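Local coordinates for protein cohesin (Archaeoglobus fulgidus, PDB 2XDH) that is a cohesin domain of a larger archaeal protein, probably serving in cell adhesion by binding a dockerin partner, outside any cellulosome, at residues Ala27-Leu37 against Gly77-Val87. Residues are numbered along the deposited sequence; the frame is centred on the assembly and turned at random.
Sequences ADKVGSINLIL and GISGDGSLFYV. With SO4 (sulfate ion), chain E.
L35 and F85 meet in the buried interior between the two sheets of the cohesin beta-sandwich. F85 has its CG wedged between backbone N and carbonyl carbon (chi1 60°), and this turns the ring so that L35 meets it at the edge. CD1 of L35 is 3.9 Å from F85 CZ. L37 CD2 lies near the ring edge too and slides past V87, 4.1 Å from V87 CG2. On the other side of L35, I33 and L84 point at each other tip to tip, with I33 CD1 3.8 Å from L84 CD1. The segment axes of strands 30-37 and 85-87 stay 11.4 Å apart, so side chains fill the gap between the sheets.

Toward the end of the sandwich the chains close up into backbone pairing. V30 and I78 form an antiparallel hydrogen-bonded pair: I78 N gives to V30 O (2.8 Å), and V30 N gives to I78 O. A27 and G80 are paired in the same way. The register shifts by one between the two pairs: K29, at positive phi (54°), and V30 both face I78, a G1 beta bulge. With chi1 -61°, S79 OG lies where K29 N can give it a hydrogen bond (2.8 Å between K29 N and S79 OG). A water links S79 OG to D28 OD1.

The outer end is charged. D28 OD2 makes a salt bridge to K29 of the second subunit, and K29 NZ makes one to D28 of the third. K29 NZ also makes a weak bond to a sulfate, probably from crystallisation. The K29 side chain is about 6 Å from that of D136, a magnesium-binding residue with no metal bound in this chain.

A27 and V30 pair with residues 78-80, on either side of the corner at K29. From G31 on, strand 17-38 bonds to strand 67-74 (G31 with D74, I33 with I72). Strand 123-134 lies along the other edge, through G31 and S32. L84 and F85 form a classic bulge opposite V22, in the sheet facing I33-L37.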
ATOM      1  N   ALA A  27      -7.696   7.045  -3.901  1.00 30.40           N
ATOM      2  CA  ALA A  27      -8.196   6.379  -2.703  1.00 29.45           C
ATOM      3  C   ALA A  27      -7.368   5.124  -2.425  1.00 35.11           C
ATOM      4  O   ALA A  27      -6.956   4.415  -3.350  1.00 31.81           O
ATOM      5  CB  ALA A  27      -9.681   6.008  -2.878  1.00 27.22           C
ATOM      6  N   ASP A  28      -7.149   4.831  -1.150  1.00 31.53           N
ATOM      7  CA  ASP A  28      -6.372   3.653  -0.770  1.00 34.76           C
ATOM      8  C   ASP A  28      -7.126   2.858   0.294  1.00 31.74           C
ATOM      9  O   ASP A  28      -7.003   3.121   1.501  1.00 30.75           O
ATOM     10  CB  ASP A  28      -4.989   4.091  -0.274  1.00 35.35           C
ATOM     11  CG  ASP A  28      -4.102   2.921   0.129  1.00 51.10           C
ATOM     12  OD1 ASP A  28      -4.389   1.783  -0.299  1.00 43.28           O
ATOM     13  OD2 ASP A  28      -3.106   3.154   0.863  1.00 47.63           O
ATOM     14  N   LYS A  29      -7.942   1.909  -0.161  1.00 30.27           N
ATOM     15  CA  LYS A  29      -8.716   1.062   0.740  1.00 29.22           C
ATOM     16  C   LYS A  29      -9.571   1.855   1.727  1.00 30.43           C
ATOM     17  O   LYS A  29      -9.613   1.558   2.921  1.00 30.84           O
ATOM     18  CB  LYS A  29      -7.786   0.091   1.474  1.00 34.52           C
ATOM     19  CG  LYS A  29      -7.034  -0.824   0.499  1.00 37.04           C
ATOM     20  CD  LYS A  29      -6.115  -1.798   1.214  1.00 45.45           C
ATOM     21  CE  LYS A  29      -5.126  -2.423   0.235  1.00 50.05           C
ATOM     22  NZ  LYS A  29      -4.204  -3.370   0.922  1.00 48.79           N
ATOM     23  N   VAL A  30     -10.283   2.849   1.216  1.00 32.48           N
ATOM     24  CA  VAL A  30     -11.206   3.613   2.046  1.00 27.49           C
ATOM     25  C   VAL A  30     -12.403   2.766   2.407  1.00 29.69           C
ATOM     26  O   VAL A  30     -13.008   2.133   1.540  1.00 29.24           O
ATOM     27  CB  VAL A  30     -11.658   4.891   1.319  1.00 27.11           C
ATOM     28  CG1 VAL A  30     -12.774   5.609   2.077  1.00 31.43           C
ATOM     29  CG2 VAL A  30     -10.455   5.806   1.106  1.00 31.78           C
ATOM     30  N   GLY A  31     -12.768   2.772   3.687  1.00 28.16           N
ATOM     31  CA  GLY A  31     -13.883   1.975   4.154  1.00 29.84           C
ATOM     32  C   GLY A  31     -15.119   2.767   4.526  1.00 33.37           C
ATOM     33  O   GLY A  31     -16.239   2.260   4.460  1.00 30.78           O
ATOM     34  N   SER A  32     -14.944   4.015   4.941  1.00 28.44           N
ATOM     35  CA  SER A  32     -16.126   4.813   5.204  1.00 25.85           C
ATOM     36  C   SER A  32     -15.865   6.277   4.925  1.00 30.63           C
ATOM     37  O   SER A  32     -14.765   6.783   5.149  1.00 28.32           O
ATOM     38  CB  SER A  32     -16.624   4.621   6.630  1.00 32.82           C
ATOM     39  OG  SER A  32     -15.723   5.182   7.544  1.00 47.04           O
ATOM     40  N   ILE A  33     -16.893   6.952   4.441  1.00 26.75           N
ATOM     41  CA  ILE A  33     -16.786   8.365   4.113  1.00 24.56           C
ATOM     42  C   ILE A  33     -18.064   9.026   4.574  1.00 34.53           C
ATOM     43  O   ILE A  33     -19.155   8.545   4.255  1.00 30.82           O
ATOM     44  CB  ILE A  33     -16.712   8.563   2.585  1.00 29.84           C
ATOM     45  CG1 ILE A  33     -15.490   7.863   1.996  1.00 29.38           C
ATOM     46  CG2 ILE A  33     -16.725  10.051   2.233  1.00 33.52           C
ATOM     47  CD1 ILE A  33     -15.427   7.947   0.486  1.00 34.00           C
ATOM     48  N   ASN A  34     -17.943  10.102   5.347  1.00 29.40           N
ATOM     49  CA  ASN A  34     -19.079  10.982   5.561  1.00 31.41           C
ATOM     50  C   ASN A  34     -18.663  12.357   5.132  1.00 30.85           C
ATOM     51  O   ASN A  34     -17.561  12.797   5.450  1.00 32.03           O
ATOM     52  CB  ASN A  34     -19.520  11.013   7.019  1.00 29.69           C
ATOM     53  CG  ASN A  34     -20.323   9.796   7.390  1.00 54.46           C
ATOM     54  OD1 ASN A  34     -21.544   9.860   7.527  1.00 65.76           O
ATOM     55  ND2 ASN A  34     -19.647   8.663   7.509  1.00 45.37           N
ATOM     56  N   LEU A  35     -19.535  13.034   4.401  1.00 30.62           N
ATOM     57  CA  LEU A  35     -19.226  14.390   3.977  1.00 29.53           C
ATOM     58  C   LEU A  35     -20.496  15.190   3.776  1.00 30.40           C
ATOM     59  O   LEU A  35     -21.602  14.632   3.800  1.00 36.52           O
ATOM     60  CB  LEU A  35     -18.382  14.384   2.701  1.00 28.66           C
ATOM     61  CG  LEU A  35     -18.958  13.707   1.448  1.00 29.37           C
ATOM     62  CD1 LEU A  35     -19.990  14.603   0.755  1.00 33.91           C
ATOM     63  CD2 LEU A  35     -17.828  13.379   0.489  1.00 35.35           C
ATOM     64  N   ILE A  36     -20.320  16.502   3.616  1.00 29.22           N
ATOM     65  CA  ILE A  36     -21.400  17.415   3.323  1.00 35.13           C
ATOM     66  C   ILE A  36     -21.035  18.149   2.043  1.00 33.15           C
ATOM     67  O   ILE A  36     -19.925  18.682   1.922  1.00 34.93           O
ATOM     68  CB  ILE A  36     -21.565  18.440   4.445  1.00 42.35           C
ATOM     69  CG1 ILE A  36     -21.977  17.739   5.745  1.00 38.37           C
ATOM     70  CG2 ILE A  36     -22.604  19.472   4.067  1.00 42.54           C
ATOM     71  CD1 ILE A  36     -22.065  18.683   6.921  1.00 34.39           C
ATOM     72  N   LEU A  37     -21.951  18.145   1.077  1.00 31.55           N
ATOM     73  CA  LEU A  37     -21.807  18.974  -0.124  1.00 35.10           C
ATOM     74  C   LEU A  37     -22.786  20.119  -0.036  1.00 33.22           C
ATOM     75  O   LEU A  37     -23.995  19.899   0.010  1.00 35.92           O
ATOM     76  CB  LEU A  37     -22.126  18.161  -1.379  1.00 36.53           C
ATOM     77  CG  LEU A  37     -22.088  18.961  -2.687  1.00 39.03           C
ATOM     78  CD1 LEU A  37     -20.657  19.332  -3.041  1.00 33.39           C
ATOM     79  CD2 LEU A  37     -22.713  18.160  -3.823  1.00 42.68           C
ATOM     80  N   GLY A  77     -13.465  -1.958   0.735  1.00 34.10           N
ATOM     81  CA  GLY A  77     -12.519  -0.889   0.498  1.00 27.84           C
ATOM     82  C   GLY A  77     -12.729  -0.284  -0.876  1.00 36.62           C
ATOM     83  O   GLY A  77     -13.036  -0.982  -1.832  1.00 31.32           O
ATOM     84  N   ILE A  78     -12.575   1.028  -0.955  1.00 31.51           N
ATOM     85  CA  ILE A  78     -12.617   1.773  -2.205  1.00 31.04           C
ATOM     86  C   ILE A  78     -11.220   2.290  -2.485  1.00 33.08           C
ATOM     87  O   ILE A  78     -10.606   2.924  -1.617  1.00 29.28           O
ATOM     88  CB  ILE A  78     -13.578   2.971  -2.056  1.00 28.81           C
ATOM     89  CG1 ILE A  78     -15.022   2.459  -1.916  1.00 31.98           C
ATOM     90  CG2 ILE A  78     -13.487   3.910  -3.241  1.00 30.74           C
ATOM     91  CD1 ILE A  78     -16.020   3.571  -1.525  1.00 35.09           C
ATOM     92  N   SER A  79     -10.701   2.012  -3.676  1.00 28.30           N
ATOM     93  CA  SER A  79      -9.366   2.468  -4.049  1.00 29.14           C
ATOM     94  C   SER A  79      -9.374   3.055  -5.452  1.00 36.77           C
ATOM     95  O   SER A  79     -10.283   2.782  -6.238  1.00 35.94           O
ATOM     96  CB  SER A  79      -8.369   1.293  -4.015  1.00 34.09           C
ATOM     97  OG  SER A  79      -8.277   0.747  -2.707  1.00 35.10           O
ATOM     98  N   GLY A  80      -8.348   3.839  -5.770  1.00 34.87           N
ATOM     99  CA  GLY A  80      -8.188   4.398  -7.102  1.00 37.13           C
ATOM    100  C   GLY A  80      -9.000   5.662  -7.330  1.00 38.92           C
ATOM    101  O   GLY A  80      -9.248   6.435  -6.402  1.00 34.49           O
ATOM    102  N   ASP A  81      -9.398   5.883  -8.579  1.00 32.73           N
ATOM    103  CA  ASP A  81     -10.102   7.099  -8.958  1.00 31.45           C
ATOM    104  C   ASP A  81     -11.493   6.718  -9.456  1.00 36.67           C
ATOM    105  O   ASP A  81     -11.651   5.689 -10.096  1.00 33.93           O
ATOM    106  CB  ASP A  81      -9.399   7.795 -10.111  1.00 30.66           C
ATOM    107  CG  ASP A  81      -7.934   8.110  -9.829  1.00 40.63           C
ATOM    108  OD1 ASP A  81      -7.490   8.067  -8.665  1.00 39.76           O
ATOM    109  OD2 ASP A  81      -7.225   8.426 -10.799  1.00 47.77           O
ATOM    110  N   GLY A  82     -12.480   7.570  -9.214  1.00 32.02           N
ATOM    111  CA  GLY A  82     -13.818   7.323  -9.726  1.00 32.62           C
ATOM    112  C   GLY A  82     -14.835   8.188  -9.010  1.00 32.62           C
ATOM    113  O   GLY A  82     -14.478   8.959  -8.128  1.00 36.43           O
ATOM    114  N   SER A  83     -16.102   8.081  -9.397  1.00 27.65           N
ATOM    115  CA  SER A  83     -17.141   8.849  -8.730  1.00 30.36           C
ATOM    116  C   SER A  83     -17.664   8.135  -7.485  1.00 33.74           C
ATOM    117  O   SER A  83     -17.846   6.911  -7.476  1.00 31.23           O
ATOM    118  CB  SER A  83     -18.286   9.159  -9.700  1.00 38.64           C
ATOM    119  OG  SER A  83     -18.698   7.987 -10.377  1.00 39.64           O
ATOM    120  N   LEU A  84     -17.894   8.921  -6.439  1.00 29.46           N
ATOM    121  CA  LEU A  84     -18.500   8.458  -5.197  1.00 31.18           C
ATOM    122  C   LEU A  84     -20.011   8.573  -5.286  1.00 34.78           C
ATOM    123  O   LEU A  84     -20.740   7.725  -4.778  1.00 33.69           O
ATOM    124  CB  LEU A  84     -18.003   9.303  -4.022  1.00 26.94           C
ATOM    125  CG  LEU A  84     -16.514   9.167  -3.718  1.00 29.82           C
ATOM    126  CD1 LEU A  84     -16.132  10.110  -2.583  1.00 28.45           C
ATOM    127  CD2 LEU A  84     -16.210   7.710  -3.356  1.00 31.27           C
ATOM    128  N   PHE A  85     -20.479   9.643  -5.916  1.00 30.76           N
ATOM    129  CA  PHE A  85     -21.913   9.809  -6.151  1.00 29.09           C
ATOM    130  C   PHE A  85     -22.128  10.905  -7.177  1.00 33.11           C
ATOM    131  O   PHE A  85     -21.195  11.626  -7.516  1.00 30.76           O
ATOM    132  CB  PHE A  85     -22.690  10.081  -4.855  1.00 31.42           C
ATOM    133  CG  PHE A  85     -22.255  11.339  -4.109  1.00 33.11           C
ATOM    134  CD1 PHE A  85     -22.931  12.540  -4.295  1.00 35.78           C
ATOM    135  CD2 PHE A  85     -21.207  11.299  -3.201  1.00 29.26           C
ATOM    136  CE1 PHE A  85     -22.560  13.691  -3.606  1.00 34.69           C
ATOM    137  CE2 PHE A  85     -20.821  12.445  -2.501  1.00 34.32           C
ATOM    138  CZ  PHE A  85     -21.500  13.646  -2.708  1.00 28.95           C
ATOM    139  N   TYR A  86     -23.348  10.995  -7.694  1.00 33.47           N
ATOM    140  CA  TYR A  86     -23.727  12.014  -8.666  1.00 38.01           C
ATOM    141  C   TYR A  86     -24.908  12.739  -8.050  1.00 38.05           C
ATOM    142  O   TYR A  86     -25.762  12.108  -7.421  1.00 41.77           O
ATOM    143  CB  TYR A  86     -24.171  11.363  -9.995  1.00 42.18           C
ATOM    144  CG  TYR A  86     -23.034  10.978 -10.919  1.00 54.25           C
ATOM    145  CD1 TYR A  86     -22.573  11.870 -11.889  1.00 55.65           C
ATOM    146  CD2 TYR A  86     -22.421   9.726 -10.834  1.00 55.69           C
ATOM    147  CE1 TYR A  86     -21.530  11.534 -12.748  1.00 47.00           C
ATOM    148  CE2 TYR A  86     -21.364   9.382 -11.690  1.00 50.52           C
ATOM    149  CZ  TYR A  86     -20.928  10.298 -12.641  1.00 56.31           C
ATOM    150  OH  TYR A  86     -19.889   9.990 -13.495  1.00 59.92           O
ATOM    151  N   VAL A  87     -24.958  14.054  -8.198  1.00 37.14           N
ATOM    152  CA  VAL A  87     -26.151  14.776  -7.789  1.00 38.98           C
ATOM    153  C   VAL A  87     -26.872  15.297  -9.025  1.00 40.62           C
ATOM    154  O   VAL A  87     -26.276  15.936  -9.882  1.00 40.68           O
ATOM    155  CB  VAL A  87     -25.845  15.928  -6.791  1.00 37.90           C
ATOM    156  CG1 VAL A  87     -27.133  16.615  -6.361  1.00 37.47           C
ATOM    157  CG2 VAL A  87     -25.123  15.381  -5.564  1.00 30.85           C
TER
HETATM  158  S   SO4 E1670      -1.235  -0.715   2.375  0.64208.50           S
HETATM  159  O1  SO4 E1670      -0.323  -1.775   1.952  0.64210.05           O
HETATM  160  O2  SO4 E1670      -1.880  -1.099   3.627  0.64208.83           O
HETATM  161  O3  SO4 E1670      -2.251  -0.509   1.347  0.64206.54           O
HETATM  162  O4  SO4 E1670      -0.484   0.522   2.573  0.64208.43           O
HETATM  163  O   HOH W   1      -5.363   0.099  -2.590  1.00 69.69           O